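Side-chain contacts in HTH-type transcriptional regulator cbl (Escherichia coli K12, PDB 2FYI), which probably acts as an accessory, DNA-binding transcriptional regulator within the cys regulon, as a member of the LysR family: residues A[72-77]-A[190-195]; A[57-62]-A[77-82]; A[20-25]-A[145-150]; A[118-123]-A[127-132]; A[167-172]-A[177-182]. All blocks are in the same frame, centred on the assembly; numbering follows the deposited sequence.

Overall arrangement
The five contacts lie in the cofactor-binding domain of a LysR-type regulator. Contact 3 is the buried one. It joins two helix starts near the chain centre through a CH-pi contact from D147 to the H22 ring, a weak histidine-carboxylate bond and a water. Contacts 1 and 2 are partly buried and adjoin, their centres about 8 Å apart. They share P77, and strands 189-196 and 79-94 pair between them. Contact 1 rests on apolar and CH-pi packing, contact 2 on leucine packing beside two crossing glutamines. Contact 4 is a surface contact held by one weak amide-carboxylate bond. Contact 5 is partly buried and rests on an arginine. Contacts 4 and 5 each touch contact 3, at Y118 and S168.

Contact 1. Residues A[72-77]-A[190-195]; sequences RLSNDP and TVWLGL
S74 lays its CB on the indole of W192, while L73 packs on the strand that carries W192. L73 to D76 form a type I beta turn in the loop between strands 66-69 and 79-94. The turn leans on strand 189-196 of the mixed sheet in this cofactor-binding domain, which belongs to the periplasmic-binding-protein class of folds. The S74 methylene makes a CH-pi contact: CB stands 3.5 Å from the centroid of the six-membered W192 ring, 10° off its normal. S74 OG also lies over the indole. W192 has its CG anti to its own carbonyl carbon (chi1 -57°), which places the indole on the side of the turn. Its chi2 of 91° then presents a ring face to S74. The other face of the indole is met by T190 CG2, near the rim. L73 CB lies 4.2 Å from W192 CB. Its CD1 branch reaches down to the strand backbone, 4.2 Å from G194 N. The strand itself is held by backbone bonds of W192 to A69 and of L193 to F82. No hydrogen bond links turn and strand, and L73 CD1 ends 3.9 Å from W192 O.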
# COMPACT_ATOMS: atom_id res chain seq x y z
N ARG A 72 -5.67 -12.68 -11.13
CA ARG A 72 -4.86 -13.90 -11.05
C ARG A 72 -5.33 -15.03 -10.16
O ARG A 72 -4.48 -15.78 -9.74
CB ARG A 72 -3.44 -13.59 -10.53
CG ARG A 72 -2.66 -12.59 -11.31
CD ARG A 72 -1.33 -13.20 -11.66
NE ARG A 72 -0.34 -12.21 -12.08
CZ ARG A 72 0.98 -12.43 -12.02
NH1 ARG A 72 1.47 -13.59 -11.57
NH2 ARG A 72 1.83 -11.47 -12.41
N LEU A 73 -6.59 -15.17 -9.79
CA LEU A 73 -6.92 -16.29 -8.89
C LEU A 73 -7.80 -17.19 -9.66
O LEU A 73 -7.80 -18.40 -9.45
CB LEU A 73 -7.61 -15.85 -7.58
CG LEU A 73 -6.83 -15.07 -6.52
CD1 LEU A 73 -7.64 -14.80 -5.27
CD2 LEU A 73 -5.54 -15.76 -6.19
N SER A 74 -8.58 -16.62 -10.55
CA SER A 74 -9.54 -17.44 -11.26
C SER A 74 -8.92 -18.08 -12.48
O SER A 74 -9.56 -18.83 -13.18
CB SER A 74 -10.77 -16.64 -11.63
OG SER A 74 -10.42 -15.65 -12.54
N ASN A 75 -7.64 -17.82 -12.71
CA ASN A 75 -6.98 -18.39 -13.86
C ASN A 75 -5.75 -19.21 -13.53
O ASN A 75 -4.91 -19.46 -14.38
CB ASN A 75 -6.68 -17.30 -14.90
CG ASN A 75 -7.87 -17.05 -15.82
OD1 ASN A 75 -7.90 -16.06 -16.55
ND2 ASN A 75 -8.85 -17.97 -15.80
N ASP A 76 -5.68 -19.68 -12.30
CA ASP A 76 -4.55 -20.49 -11.92
C ASP A 76 -5.01 -21.94 -11.79
O ASP A 76 -5.93 -22.25 -11.03
CB ASP A 76 -3.99 -19.99 -10.60
CG ASP A 76 -2.73 -20.73 -10.17
OD1 ASP A 76 -2.53 -21.94 -10.52
OD2 ASP A 76 -1.94 -20.07 -9.44
N PRO A 77 -4.36 -22.84 -12.54
CA PRO A 77 -4.71 -24.25 -12.56
C PRO A 77 -4.68 -24.86 -11.16
O PRO A 77 -5.36 -25.86 -10.91
CB PRO A 77 -3.60 -24.88 -13.40
CG PRO A 77 -3.09 -23.80 -14.25
CD PRO A 77 -3.22 -22.53 -13.42
N THR A 190 -14.07 -8.22 -10.80
CA THR A 190 -14.61 -9.14 -9.82
C THR A 190 -13.59 -9.42 -8.74
O THR A 190 -12.39 -9.50 -9.01
CB THR A 190 -14.92 -10.47 -10.43
OG1 THR A 190 -15.83 -10.28 -11.50
CG2 THR A 190 -15.54 -11.34 -9.39
N VAL A 191 -14.07 -9.57 -7.51
CA VAL A 191 -13.16 -9.93 -6.44
C VAL A 191 -13.37 -11.39 -6.16
O VAL A 191 -14.50 -11.80 -5.94
CB VAL A 191 -13.43 -9.18 -5.17
CG1 VAL A 191 -12.43 -9.62 -4.16
CG2 VAL A 191 -13.30 -7.73 -5.40
N TRP A 192 -12.28 -12.16 -6.18
CA TRP A 192 -12.34 -13.59 -6.00
C TRP A 192 -11.89 -14.03 -4.64
O TRP A 192 -11.01 -13.42 -4.00
CB TRP A 192 -11.46 -14.28 -7.02
CG TRP A 192 -11.83 -13.94 -8.42
CD1 TRP A 192 -11.32 -12.92 -9.17
CD2 TRP A 192 -12.79 -14.61 -9.24
NE1 TRP A 192 -11.91 -12.91 -10.41
CE2 TRP A 192 -12.81 -13.93 -10.49
CE3 TRP A 192 -13.62 -15.70 -9.05
CZ2 TRP A 192 -13.62 -14.31 -11.53
CZ3 TRP A 192 -14.45 -16.10 -10.10
CH2 TRP A 192 -14.43 -15.39 -11.33
N LEU A 193 -12.52 -15.11 -4.20
CA LEU A 193 -12.13 -15.82 -3.03
C LEU A 193 -11.55 -17.12 -3.56
O LEU A 193 -12.24 -17.86 -4.27
CB LEU A 193 -13.38 -16.13 -2.26
CG LEU A 193 -14.16 -14.90 -1.81
CD1 LEU A 193 -15.65 -15.19 -1.86
CD2 LEU A 193 -13.69 -14.48 -0.41
N GLY A 194 -10.28 -17.37 -3.26
CA GLY A 194 -9.62 -18.58 -3.73
C GLY A 194 -9.18 -19.53 -2.63
O GLY A 194 -8.88 -19.11 -1.51
N LEU A 195 -9.17 -20.82 -2.94
CA LEU A 195 -8.60 -21.83 -2.04
C LEU A 195 -7.71 -22.71 -2.88
O LEU A 195 -7.89 -22.80 -4.11
CB LEU A 195 -9.71 -22.72 -1.45
CG LEU A 195 -10.81 -22.00 -0.70
CD1 LEU A 195 -12.02 -22.85 -0.50
CD2 LEU A 195 -10.21 -21.58 0.62

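Contact 2. Residues A[57-62]-A[77-82]; sequences TLLQNG and PQLVAF
L59 and L79 make the tight side of this contact. Both are buried. Their side chains cross at about a right angle, and L79 CD2 comes to 3.6 Å from L59 CB. The other branch, L79 CD1, lies 3.9 Å from L59 CD1. Both methyls of L79 thus touch L59. L73 of the preceding loop also packs on L79.

The outer side is looser and polar. Q78 is exposed, and its extended chain crosses that of Q60. Q78 OE1 meets the aliphatic part of that side chain and lies 3.3 Å from Q60 CG. The two amide planes are 67° apart, and no hydrogen bond joins them. D76 also packs against Q60.

Just after Q60 the helix ends, with G62 in a Schellman motif. Helix 52-61 is the connection of a beta-alpha-beta crossover from strand 43-49 to strand 66-69. Both strands run parallel to strand 14-20, which lies between them, and the helix here packs on the start of strand 79-94.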
# COMPACT_ATOMS: atom_id res chain seq x y z
N THR A 57 0.85 -17.58 -4.70
CA THR A 57 1.92 -18.42 -4.21
C THR A 57 1.63 -18.89 -2.79
O THR A 57 1.81 -20.06 -2.49
CB THR A 57 3.21 -17.66 -4.23
OG1 THR A 57 3.54 -17.42 -5.59
CG2 THR A 57 4.31 -18.46 -3.60
N LEU A 58 1.17 -17.99 -1.92
CA LEU A 58 0.92 -18.38 -0.54
C LEU A 58 -0.14 -19.46 -0.49
O LEU A 58 -0.06 -20.37 0.31
CB LEU A 58 0.50 -17.18 0.31
CG LEU A 58 1.55 -16.08 0.51
CD1 LEU A 58 0.83 -14.88 1.03
CD2 LEU A 58 2.66 -16.48 1.45
N LEU A 59 -1.12 -19.37 -1.38
CA LEU A 59 -2.14 -20.40 -1.41
C LEU A 59 -1.54 -21.71 -1.88
O LEU A 59 -1.81 -22.74 -1.28
CB LEU A 59 -3.30 -20.00 -2.30
CG LEU A 59 -4.36 -19.05 -1.73
CD1 LEU A 59 -5.46 -18.83 -2.75
CD2 LEU A 59 -4.93 -19.62 -0.46
N GLN A 60 -0.74 -21.67 -2.94
CA GLN A 60 -0.12 -22.90 -3.44
C GLN A 60 0.68 -23.59 -2.36
O GLN A 60 0.65 -24.80 -2.26
CB GLN A 60 0.76 -22.62 -4.66
CG GLN A 60 0.00 -21.98 -5.86
CD GLN A 60 0.92 -21.16 -6.82
OE1 GLN A 60 2.11 -21.49 -6.99
NE2 GLN A 60 0.36 -20.10 -7.45
N ASN A 61 1.37 -22.83 -1.52
CA ASN A 61 2.22 -23.35 -0.46
C ASN A 61 1.51 -23.71 0.83
O ASN A 61 2.13 -24.23 1.74
CB ASN A 61 3.24 -22.29 -0.07
CG ASN A 61 4.19 -21.96 -1.19
OD1 ASN A 61 4.41 -22.79 -2.08
ND2 ASN A 61 4.75 -20.74 -1.18
N GLY A 62 0.24 -23.38 0.95
CA GLY A 62 -0.44 -23.57 2.22
C GLY A 62 -0.08 -22.57 3.30
O GLY A 62 -0.53 -22.68 4.41
N PRO A 77 -4.36 -22.84 -12.54
CA PRO A 77 -4.71 -24.25 -12.56
C PRO A 77 -4.68 -24.86 -11.16
O PRO A 77 -5.36 -25.86 -10.91
CB PRO A 77 -3.60 -24.88 -13.40
CG PRO A 77 -3.09 -23.80 -14.25
CD PRO A 77 -3.22 -22.53 -13.42
N GLN A 78 -3.90 -24.30 -10.25
CA GLN A 78 -3.81 -24.92 -8.93
C GLN A 78 -4.72 -24.31 -7.89
O GLN A 78 -4.71 -24.71 -6.73
CB GLN A 78 -2.41 -24.85 -8.40
CG GLN A 78 -1.49 -25.85 -8.99
CD GLN A 78 -0.07 -25.54 -8.58
OE1 GLN A 78 0.22 -24.45 -8.01
NE2 GLN A 78 0.83 -26.49 -8.85
N LEU A 79 -5.50 -23.33 -8.27
CA LEU A 79 -6.45 -22.78 -7.33
C LEU A 79 -7.87 -22.95 -7.84
O LEU A 79 -8.09 -23.32 -8.98
CB LEU A 79 -6.15 -21.31 -7.04
CG LEU A 79 -4.72 -21.00 -6.60
CD1 LEU A 79 -4.60 -19.51 -6.45
CD2 LEU A 79 -4.33 -21.72 -5.31
N VAL A 80 -8.82 -22.68 -6.95
CA VAL A 80 -10.24 -22.69 -7.29
C VAL A 80 -10.80 -21.37 -6.73
O VAL A 80 -10.61 -21.09 -5.54
CB VAL A 80 -10.95 -23.84 -6.55
CG1 VAL A 80 -12.44 -23.81 -6.83
CG2 VAL A 80 -10.36 -25.18 -6.93
N ALA A 81 -11.49 -20.58 -7.55
CA ALA A 81 -11.89 -19.27 -7.11
C ALA A 81 -13.39 -19.07 -7.23
O ALA A 81 -14.01 -19.51 -8.19
CB ALA A 81 -11.15 -18.22 -7.87
N PHE A 82 -13.96 -18.38 -6.24
CA PHE A 82 -15.38 -18.06 -6.27
C PHE A 82 -15.51 -16.55 -6.25
O PHE A 82 -14.73 -15.86 -5.59
CB PHE A 82 -16.07 -18.62 -5.04
CG PHE A 82 -15.81 -20.07 -4.80
CD1 PHE A 82 -14.67 -20.49 -4.14
CD2 PHE A 82 -16.73 -21.03 -5.20
CE1 PHE A 82 -14.44 -21.86 -3.89
CE2 PHE A 82 -16.50 -22.40 -4.96
CZ PHE A 82 -15.35 -22.81 -4.30

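Contact 3. Residues A[20-25]-A[145-150]; sequences TTHTQA and AQDSDV
H22 stacks on D147 through a CH-pi contact. D147 CB sits over the centre of the imidazole, 3.4 Å from its centroid. The carboxylate of D147 is stacked nearly flat along that face. H22 has its CG anti to the backbone N (chi1 176°), which carries the ring away from its helix toward the other segment.

The direct hydrogen bond is weak. H22 NE2 donates to D149 OD2 at 2.8 Å, but the N-H...O angle is 121°. D149 OD2 lies at the ring edge, in plane, and its stronger partner is R26, by a salt bridge. R26 probably offsets the charge of D149.

The contact brings together the starts of helices 22-27 and 148-157, which belong to the two lobes of the domain. In LysR relatives the cofactor cleft lies between such lobes, and this position is consistent with that.

A water adds an indirect link. It lies 3.1 Å from H22 ND1, 2.9 Å from T23 OG1 and 2.6 Å from S148 OG. S148 OG is also bonded to Y118.

Capping bonds fix the acid. D147 is an N-cap, and its OD2 accepts from D149 N on the anti lone pair and from V150 N on the syn side but 30° out of the carboxylate plane. D147 OD1 bonds Q49 of the second subunit.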
# COMPACT_ATOMS: atom_id res chain seq x y z
N THR A 20 -4.41 -11.15 1.28
CA THR A 20 -5.21 -10.23 0.52
C THR A 20 -4.48 -8.96 0.07
O THR A 20 -3.33 -8.71 0.43
CB THR A 20 -6.44 -9.86 1.32
OG1 THR A 20 -7.38 -9.29 0.43
CG2 THR A 20 -6.11 -8.89 2.43
N THR A 21 -5.16 -8.15 -0.73
CA THR A 21 -4.64 -6.87 -1.23
C THR A 21 -5.08 -5.69 -0.39
O THR A 21 -6.02 -5.80 0.40
CB THR A 21 -5.16 -6.60 -2.66
OG1 THR A 21 -6.61 -6.64 -2.67
CG2 THR A 21 -4.63 -7.65 -3.59
N HIS A 22 -4.44 -4.55 -0.61
CA HIS A 22 -4.76 -3.32 0.08
C HIS A 22 -6.23 -3.00 -0.06
O HIS A 22 -6.91 -2.63 0.91
CB HIS A 22 -3.94 -2.18 -0.53
CG HIS A 22 -4.27 -0.83 0.04
ND1 HIS A 22 -5.34 -0.08 -0.40
CD2 HIS A 22 -3.67 -0.11 1.02
CE1 HIS A 22 -5.39 1.05 0.30
NE2 HIS A 22 -4.39 1.05 1.17
N THR A 23 -6.71 -3.16 -1.29
CA THR A 23 -8.09 -2.80 -1.58
C THR A 23 -9.09 -3.51 -0.66
O THR A 23 -9.93 -2.86 -0.05
CB THR A 23 -8.52 -3.09 -3.05
OG1 THR A 23 -7.53 -2.63 -3.98
CG2 THR A 23 -9.83 -2.40 -3.33
N GLN A 24 -9.04 -4.84 -0.57
CA GLN A 24 -10.06 -5.51 0.23
C GLN A 24 -9.74 -5.36 1.71
O GLN A 24 -10.64 -5.15 2.50
CB GLN A 24 -10.30 -6.97 -0.20
CG GLN A 24 -9.54 -7.45 -1.46
CD GLN A 24 -10.03 -6.85 -2.79
OE1 GLN A 24 -10.99 -6.05 -2.85
NE2 GLN A 24 -9.36 -7.23 -3.87
N ALA A 25 -8.47 -5.39 2.07
CA ALA A 25 -8.13 -5.23 3.45
C ALA A 25 -8.77 -3.95 4.03
O ALA A 25 -9.27 -3.94 5.16
CB ALA A 25 -6.65 -5.24 3.59
N ALA A 145 0.40 3.43 -9.04
CA ALA A 145 0.23 3.23 -7.62
C ALA A 145 0.02 1.75 -7.28
O ALA A 145 -0.51 0.98 -8.07
CB ALA A 145 -0.97 4.06 -7.13
N GLN A 146 0.45 1.37 -6.09
CA GLN A 146 0.10 0.08 -5.54
C GLN A 146 -1.20 0.09 -4.75
O GLN A 146 -1.69 -0.97 -4.42
CB GLN A 146 1.21 -0.45 -4.67
CG GLN A 146 2.00 -1.43 -5.40
CD GLN A 146 3.44 -1.41 -5.00
OE1 GLN A 146 3.78 -1.36 -3.81
NE2 GLN A 146 4.31 -1.44 -6.01
N ASP A 147 -1.76 1.26 -4.46
CA ASP A 147 -3.00 1.33 -3.67
C ASP A 147 -3.76 2.67 -3.76
O ASP A 147 -3.23 3.66 -4.22
CB ASP A 147 -2.68 1.03 -2.22
CG ASP A 147 -1.84 2.12 -1.58
OD1 ASP A 147 -0.61 1.88 -1.37
OD2 ASP A 147 -2.41 3.22 -1.30
N SER A 148 -5.00 2.69 -3.31
CA SER A 148 -5.83 3.88 -3.48
C SER A 148 -5.50 5.07 -2.60
O SER A 148 -5.98 6.14 -2.86
CB SER A 148 -7.30 3.52 -3.28
OG SER A 148 -7.63 2.28 -3.92
N ASP A 149 -4.72 4.90 -1.54
CA ASP A 149 -4.47 6.03 -0.64
C ASP A 149 -3.38 6.92 -1.20
O ASP A 149 -3.46 8.16 -1.10
CB ASP A 149 -4.13 5.56 0.76
CG ASP A 149 -5.31 4.84 1.41
OD1 ASP A 149 -6.40 5.45 1.58
OD2 ASP A 149 -5.18 3.63 1.73
N VAL A 150 -2.37 6.30 -1.81
CA VAL A 150 -1.41 7.06 -2.57
C VAL A 150 -2.15 7.88 -3.65
O VAL A 150 -1.98 9.11 -3.74
CB VAL A 150 -0.33 6.14 -3.14
CG1 VAL A 150 0.58 6.90 -4.10
CG2 VAL A 150 0.46 5.58 -2.04
O HOH W 1 -6.58 -0.05 -3.22

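Contact 4. Residues A[118-123]-A[127-132]; sequences YRQGIT and RIDDAF
Q120 and D129 meet with their side chains at about a right angle. The amide plane and the carboxylate plane are 62° apart, so the two flat groups are strongly twisted against each other. Q120 NE2 approaches D129 OD2 to 2.8 Å. The N-H...O angle is only 119°, and the bond is weak. Q120 gets there by a bend at chi2 (-148°), which brings its amide nearer to the helix. D129 points from the helix toward the loop. Its stronger partner is R125, which makes a salt bridge to OD1. The two carboxylate oxygens of D129 thus have different partners, a charged one and a neutral amide.

Q120 belongs to a type II beta turn from R119 to I122, with G121 at positive phi. The turn lies in the loop that leads from strand 115-118 into helix 125-134. That helix is the connection of a beta-alpha-beta crossover to the parallel strand 141-145.

R125 also bonds the backbone O of Y118, so it ties the helix start to the strand end. T123 folds back on the aromatic ring of Y118, with T123 CB 3.5 Å above the plane and over its centre. R119, at the turn's start, makes a salt bridge to E54 of the second subunit.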
# COMPACT_ATOMS: atom_id res chain seq x y z
N TYR A 118 -3.67 2.68 -10.71
CA TYR A 118 -2.97 1.47 -10.29
C TYR A 118 -1.95 1.03 -11.32
O TYR A 118 -2.12 1.24 -12.50
CB TYR A 118 -3.96 0.33 -10.04
CG TYR A 118 -5.05 0.73 -9.08
CD1 TYR A 118 -6.35 0.93 -9.53
CD2 TYR A 118 -4.76 0.97 -7.74
CE1 TYR A 118 -7.35 1.33 -8.68
CE2 TYR A 118 -5.74 1.36 -6.88
CZ TYR A 118 -7.05 1.55 -7.36
OH TYR A 118 -8.06 1.94 -6.51
N ARG A 119 -0.89 0.40 -10.86
CA ARG A 119 0.09 -0.13 -11.76
C ARG A 119 -0.49 -1.36 -12.49
O ARG A 119 -1.46 -1.93 -12.06
CB ARG A 119 1.30 -0.53 -10.94
CG ARG A 119 1.40 -2.00 -10.83
CD ARG A 119 2.19 -2.44 -9.65
NE ARG A 119 3.55 -1.91 -9.60
CZ ARG A 119 4.50 -2.49 -8.89
NH1 ARG A 119 4.20 -3.60 -8.23
NH2 ARG A 119 5.72 -1.98 -8.83
N GLN A 120 0.12 -1.77 -13.60
CA GLN A 120 -0.41 -2.90 -14.37
C GLN A 120 -0.38 -4.12 -13.53
O GLN A 120 0.56 -4.32 -12.79
CB GLN A 120 0.43 -3.17 -15.60
CG GLN A 120 0.85 -1.92 -16.31
CD GLN A 120 0.98 -2.12 -17.80
OE1 GLN A 120 1.94 -2.72 -18.29
NE2 GLN A 120 0.00 -1.61 -18.54
N GLY A 121 -1.41 -4.94 -13.66
CA GLY A 121 -1.50 -6.19 -12.92
C GLY A 121 -2.35 -6.09 -11.67
O GLY A 121 -2.67 -7.11 -11.05
N ILE A 122 -2.72 -4.87 -11.28
CA ILE A 122 -3.40 -4.70 -10.00
C ILE A 122 -4.57 -3.70 -9.98
O ILE A 122 -4.55 -2.66 -10.65
CB ILE A 122 -2.42 -4.37 -8.84
CG1 ILE A 122 -1.83 -2.97 -9.01
CG2 ILE A 122 -1.34 -5.41 -8.74
CD1 ILE A 122 -1.88 -2.18 -7.78
N THR A 123 -5.56 -4.05 -9.18
CA THR A 123 -6.85 -3.36 -9.08
C THR A 123 -7.48 -2.91 -10.41
O THR A 123 -7.83 -1.74 -10.62
CB THR A 123 -6.76 -2.27 -8.00
OG1 THR A 123 -6.19 -2.87 -6.85
CG2 THR A 123 -8.13 -1.77 -7.59
N ARG A 127 -8.75 -3.13 -17.19
CA ARG A 127 -10.02 -2.62 -17.66
C ARG A 127 -9.81 -1.20 -18.14
O ARG A 127 -10.42 -0.79 -19.11
CB ARG A 127 -11.08 -2.62 -16.58
CG ARG A 127 -11.30 -3.95 -15.98
CD ARG A 127 -11.89 -4.82 -16.96
NE ARG A 127 -11.31 -6.14 -16.79
CZ ARG A 127 -11.88 -7.13 -16.10
NH1 ARG A 127 -13.05 -6.97 -15.49
NH2 ARG A 127 -11.27 -8.30 -16.03
N ILE A 128 -8.93 -0.47 -17.45
CA ILE A 128 -8.58 0.88 -17.85
C ILE A 128 -7.81 0.90 -19.19
O ILE A 128 -8.21 1.57 -20.13
CB ILE A 128 -7.79 1.62 -16.74
CG1 ILE A 128 -8.64 1.75 -15.47
CG2 ILE A 128 -7.33 3.01 -17.21
CD1 ILE A 128 -7.84 2.18 -14.23
N ASP A 129 -6.72 0.15 -19.28
CA ASP A 129 -5.96 0.13 -20.50
C ASP A 129 -6.84 -0.28 -21.69
O ASP A 129 -6.80 0.36 -22.76
CB ASP A 129 -4.78 -0.82 -20.36
CG ASP A 129 -3.62 -0.22 -19.53
OD1 ASP A 129 -3.59 1.02 -19.24
OD2 ASP A 129 -2.71 -0.99 -19.16
N ASP A 130 -7.63 -1.33 -21.52
CA ASP A 130 -8.44 -1.85 -22.61
C ASP A 130 -9.51 -0.88 -23.06
O ASP A 130 -9.81 -0.76 -24.24
CB ASP A 130 -9.12 -3.13 -22.19
CG ASP A 130 -8.13 -4.25 -21.99
OD1 ASP A 130 -6.93 -4.00 -22.29
OD2 ASP A 130 -8.56 -5.35 -21.55
N ALA A 131 -10.12 -0.21 -22.09
CA ALA A 131 -11.10 0.79 -22.43
C ALA A 131 -10.44 1.78 -23.38
O ALA A 131 -10.96 2.01 -24.46
CB ALA A 131 -11.61 1.46 -21.21
N PHE A 132 -9.27 2.32 -23.00
CA PHE A 132 -8.58 3.30 -23.82
C PHE A 132 -8.15 2.74 -25.15
O PHE A 132 -8.26 3.44 -26.18
CB PHE A 132 -7.38 3.88 -23.10
CG PHE A 132 -7.74 4.89 -22.04
CD1 PHE A 132 -7.33 4.71 -20.72
CD2 PHE A 132 -8.52 6.00 -22.35
CE1 PHE A 132 -7.66 5.62 -19.73
CE2 PHE A 132 -8.85 6.93 -21.38
CZ PHE A 132 -8.43 6.73 -20.05

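Contact 5. Residues A[167-172]-A[177-182]; sequences QSSGEQ and LIRLDT
R179 bends at chi2 (143°), which brings the guanidinium to the two serines, with S169 CB over one face and S168 OG at the edge. S168 OG stands between its backbone N and carbonyl carbon (chi1 53°), where it can meet that group. R179 NH2 donates to S168 OG at 3.0 Å. The bond is fairly straight. The hydroxyl oxygen is tilted 17° out of the guanidinium plane. S168 OG is also hydrogen-bonded to the backbone O of A165, so the hydroxyl has two partners, R179 and A165 O. S169 takes a different place. Its CB lies nearer the rim of the guanidinium than the centre, and closest to R179 NE.

S168 belongs to a short 3-10 segment after strand 161-165, and S169 is next in the chain, within the loop that runs on to strand 177-180. Both of these strands pair antiparallel with the long strand 79-94. R179 reaches from the sheet back to the loop that precedes its own strand.

E174, in that same loop, makes a salt bridge to R179 NH2, which may partly balance the arginine charge. K152 of helix 148-157 bonds the backbone O of S168, and its side chain touches that of R179.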
# COMPACT_ATOMS: atom_id res chain seq x y z
N GLN A 167 -15.19 1.49 -4.28
CA GLN A 167 -15.36 1.14 -2.86
C GLN A 167 -14.41 1.85 -1.89
O GLN A 167 -14.58 1.77 -0.69
CB GLN A 167 -15.11 -0.32 -2.83
CG GLN A 167 -15.10 -0.66 -4.27
CD GLN A 167 -14.13 -1.71 -4.63
OE1 GLN A 167 -13.53 -2.37 -3.79
NE2 GLN A 167 -13.99 -1.92 -5.90
N SER A 168 -13.41 2.55 -2.43
CA SER A 168 -12.41 3.21 -1.61
C SER A 168 -12.88 4.56 -1.15
O SER A 168 -12.20 5.23 -0.41
CB SER A 168 -11.12 3.37 -2.38
OG SER A 168 -11.38 4.01 -3.59
N SER A 169 -14.03 4.99 -1.62
CA SER A 169 -14.61 6.22 -1.11
C SER A 169 -14.98 6.03 0.36
O SER A 169 -14.78 6.94 1.19
CB SER A 169 -15.86 6.59 -1.91
OG SER A 169 -16.95 5.81 -1.48
N GLY A 170 -15.52 4.85 0.67
CA GLY A 170 -16.12 4.57 1.97
C GLY A 170 -16.00 5.71 2.98
O GLY A 170 -16.75 6.70 2.94
N GLU A 171 -15.00 5.55 3.86
CA GLU A 171 -14.90 6.28 5.15
C GLU A 171 -13.99 7.54 5.13
O GLU A 171 -13.06 7.65 4.31
CB GLU A 171 -14.49 5.29 6.26
CG GLU A 171 -13.97 3.92 5.74
CD GLU A 171 -12.56 3.96 5.12
OE1 GLU A 171 -11.99 5.06 4.91
OE2 GLU A 171 -11.99 2.88 4.84
N GLN A 172 -14.27 8.47 6.06
CA GLN A 172 -13.65 9.82 6.10
C GLN A 172 -13.50 10.44 4.71
O GLN A 172 -12.50 11.10 4.41
CB GLN A 172 -12.30 9.80 6.83
CG GLN A 172 -11.64 11.20 7.00
CD GLN A 172 -10.39 11.17 7.90
OE1 GLN A 172 -9.99 10.11 8.42
NE2 GLN A 172 -9.78 12.35 8.09
N LEU A 177 -12.34 16.64 -2.58
CA LEU A 177 -12.31 15.85 -3.78
C LEU A 177 -13.72 15.38 -4.01
O LEU A 177 -14.53 15.36 -3.09
CB LEU A 177 -11.41 14.64 -3.60
CG LEU A 177 -9.98 14.87 -3.15
CD1 LEU A 177 -9.25 13.55 -3.29
CD2 LEU A 177 -9.32 15.95 -3.98
N ILE A 178 -14.00 14.98 -5.25
CA ILE A 178 -15.32 14.47 -5.63
C ILE A 178 -15.15 13.26 -6.56
O ILE A 178 -14.20 13.22 -7.36
CB ILE A 178 -16.18 15.59 -6.27
CG1 ILE A 178 -17.46 15.03 -6.88
CG2 ILE A 178 -15.37 16.36 -7.31
CD1 ILE A 178 -18.51 16.11 -7.16
N ARG A 179 -16.03 12.28 -6.44
CA ARG A 179 -16.01 11.09 -7.31
C ARG A 179 -16.97 11.25 -8.50
O ARG A 179 -18.13 11.49 -8.30
CB ARG A 179 -16.35 9.84 -6.51
CG ARG A 179 -15.14 9.19 -5.87
CD ARG A 179 -15.40 8.60 -4.46
NE ARG A 179 -14.12 8.25 -3.79
CZ ARG A 179 -13.40 7.14 -4.07
NH1 ARG A 179 -13.85 6.26 -4.97
NH2 ARG A 179 -12.25 6.91 -3.44
N LEU A 180 -16.49 11.16 -9.73
CA LEU A 180 -17.39 11.23 -10.87
C LEU A 180 -17.64 9.82 -11.40
O LEU A 180 -16.70 8.98 -11.47
CB LEU A 180 -16.83 12.13 -11.95
CG LEU A 180 -16.40 13.56 -11.56
CD1 LEU A 180 -15.88 14.42 -12.71
CD2 LEU A 180 -17.57 14.22 -10.90
N ASP A 181 -18.89 9.53 -11.74
CA ASP A 181 -19.31 8.17 -12.07
C ASP A 181 -18.86 7.81 -13.49
O ASP A 181 -19.23 8.48 -14.45
CB ASP A 181 -20.85 8.10 -11.97
CG ASP A 181 -21.44 6.77 -12.48
OD1 ASP A 181 -20.83 6.13 -13.36
OD2 ASP A 181 -22.53 6.35 -12.00
N THR A 182 -18.06 6.76 -13.62
CA THR A 182 -17.60 6.33 -14.94
C THR A 182 -17.90 4.87 -15.25
O THR A 182 -17.16 4.23 -15.99
CB THR A 182 -16.09 6.57 -15.13
OG1 THR A 182 -15.34 5.80 -14.17
CG2 THR A 182 -15.75 8.02 -14.98